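Local coordinates for Yop proteins translocation protein Q (Yersinia pseudotuberculosis, PDB 3UEP) that forms part of the Yop type III secretion machinery, this chain being the FliN-like C-terminal domain made separately by internal translation initiation, at residues S39-P42 with G43-I46. Sequence-based numbering, arbitrary orientation.
Sequences SLEP and GSLI
The flat group in this contact is the peptide carbonyl of Glu-41, whose oxygen is met by the N and OG of Ser-44. Neither donor sits over a face of the carbonyl: they lie 26° and 19° from its plane. No ring is stacked here. Residues Glu-41 to Ser-44 form a type II beta turn, with Pro-42 and Gly-43 at its two corners. In this FliN C-terminal family domain the turn leads from helix 34-39 into strand 45-48. Gly-43 has a positive phi, and at its backbone angles a side chain would press on the O of Pro-42.

Two donors of one residue grip the O of Glu-41. Ser-44 N closes the turn, 2.9 Å from Glu-41 O, with a fairly straight N-H...O angle of 159°. Ser-44 OG donates to Glu-41 O at 2.8 Å, more from the side of the C=O bond. The hydroxyl is placed there by its first torsion, which sets OG beside the Ser-44 N and anti to the carbonyl carbon. The second bond helps to hold this rotation. The CG of Glu-41 also comes within 3.8 Å of Ser-44 OG.

Leu-40 CD2 rests against Ser-44 CB at 3.9 Å. In this two-chain assembly Leu-45 and Ile-46 pair antiparallel with a strand of the second subunit, so the sheet continues across the interface. Phe-25 of that subunit packs on Ile-46. Within the chain, Ile-46 CD1 lies 4.2 Å from Leu-40 CD2.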
ATOM      1  N   SER A  39      -4.324  -8.184  18.756  1.00 25.85           N
ATOM      2  CA  SER A  39      -5.574  -7.634  19.319  1.00 34.29           C
ATOM      3  C   SER A  39      -6.573  -7.201  18.240  1.00 30.15           C
ATOM      4  O   SER A  39      -7.719  -6.908  18.539  1.00 26.89           O
ATOM      5  CB  SER A  39      -5.274  -6.444  20.219  1.00 26.66           C
ATOM      6  OG  SER A  39      -4.736  -5.416  19.409  1.00 44.30           O
ATOM      7  N   LEU A  40      -6.148  -7.159  16.983  1.00 37.94           N
ATOM      8  CA  LEU A  40      -7.046  -6.711  15.918  1.00 33.62           C
ATOM      9  C   LEU A  40      -8.254  -7.631  15.773  1.00 33.60           C
ATOM     10  O   LEU A  40      -8.131  -8.851  15.875  1.00 29.76           O
ATOM     11  CB  LEU A  40      -6.304  -6.600  14.594  1.00 29.02           C
ATOM     12  CG  LEU A  40      -5.269  -5.471  14.534  1.00 27.88           C
ATOM     13  CD1 LEU A  40      -4.688  -5.399  13.130  1.00 28.86           C
ATOM     14  CD2 LEU A  40      -5.912  -4.138  14.921  1.00 19.03           C
ATOM     15  N   GLU A  41      -9.428  -7.028  15.577  1.00 27.09           N
ATOM     16  CA  GLU A  41     -10.640  -7.771  15.258  1.00 34.13           C
ATOM     17  C   GLU A  41     -11.578  -6.847  14.470  1.00 27.69           C
ATOM     18  O   GLU A  41     -11.343  -5.641  14.397  1.00 23.35           O
ATOM     19  CB  GLU A  41     -11.305  -8.289  16.531  1.00 38.70           C
ATOM     20  CG  GLU A  41     -11.788  -7.207  17.470  1.00 52.63           C
ATOM     21  CD  GLU A  41     -12.284  -7.779  18.792  1.00 78.24           C
ATOM     22  OE1 GLU A  41     -11.986  -8.959  19.076  1.00 81.09           O
ATOM     23  OE2 GLU A  41     -12.971  -7.054  19.545  1.00 88.78           O
ATOM     24  N   PRO A  42     -12.631  -7.408  13.862  1.00 19.58           N
ATOM     25  CA  PRO A  42     -13.577  -6.545  13.140  1.00 31.28           C
ATOM     26  C   PRO A  42     -14.112  -5.445  14.056  1.00 29.04           C
ATOM     27  O   PRO A  42     -14.532  -5.725  15.186  1.00 31.72           O
ATOM     28  CB  PRO A  42     -14.691  -7.508  12.722  1.00 28.80           C
ATOM     29  CG  PRO A  42     -14.022  -8.866  12.716  1.00 28.17           C
ATOM     30  CD  PRO A  42     -13.033  -8.822  13.841  1.00 23.74           C
ATOM     31  N   GLY A  43     -14.078  -4.205  13.579  1.00 26.62           N
ATOM     32  CA  GLY A  43     -14.463  -3.059  14.392  1.00 23.53           C
ATOM     33  C   GLY A  43     -13.260  -2.287  14.903  1.00 27.26           C
ATOM     34  O   GLY A  43     -13.393  -1.114  15.262  1.00 27.45           O
ATOM     35  N   SER A  44     -12.086  -2.932  14.934  1.00 23.97           N
ATOM     36  CA  SER A  44     -10.870  -2.251  15.404  1.00 23.56           C
ATOM     37  C   SER A  44     -10.571  -1.040  14.541  1.00 24.21           C
ATOM     38  O   SER A  44     -10.742  -1.094  13.330  1.00 27.33           O
ATOM     39  CB  SER A  44      -9.652  -3.172  15.382  1.00 26.07           C
ATOM     40  OG  SER A  44      -9.790  -4.255  16.289  1.00 35.26           O
ATOM     41  N   LEU A  45     -10.123   0.049  15.164  1.00 24.59           N
ATOM     42  CA  LEU A  45      -9.736   1.252  14.421  1.00 23.32           C
ATOM     43  C   LEU A  45      -8.240   1.458  14.502  1.00 34.84           C
ATOM     44  O   LEU A  45      -7.627   1.265  15.556  1.00 38.08           O
ATOM     45  CB  LEU A  45     -10.431   2.490  14.979  1.00 23.88           C
ATOM     46  CG  LEU A  45     -11.949   2.442  14.966  1.00 27.50           C
ATOM     47  CD1 LEU A  45     -12.581   3.414  15.977  1.00 21.92           C
ATOM     48  CD2 LEU A  45     -12.413   2.714  13.561  1.00 27.66           C
ATOM     49  N   ILE A  46      -7.647   1.830  13.375  1.00 34.99           N
ATOM     50  CA  ILE A  46      -6.224   2.073  13.333  1.00 30.76           C
ATOM     51  C   ILE A  46      -6.001   3.461  12.799  1.00 32.19           C
ATOM     52  O   ILE A  46      -6.524   3.832  11.742  1.00 32.39           O
ATOM     53  CB  ILE A  46      -5.477   1.101  12.416  1.00 28.21           C
ATOM     54  CG1 ILE A  46      -5.675  -0.334  12.883  1.00 20.39           C
ATOM     55  CG2 ILE A  46      -3.982   1.433  12.387  1.00 22.58           C
ATOM     56  CD1 ILE A  46      -5.001  -1.367  11.925  1.00 24.04           C
TER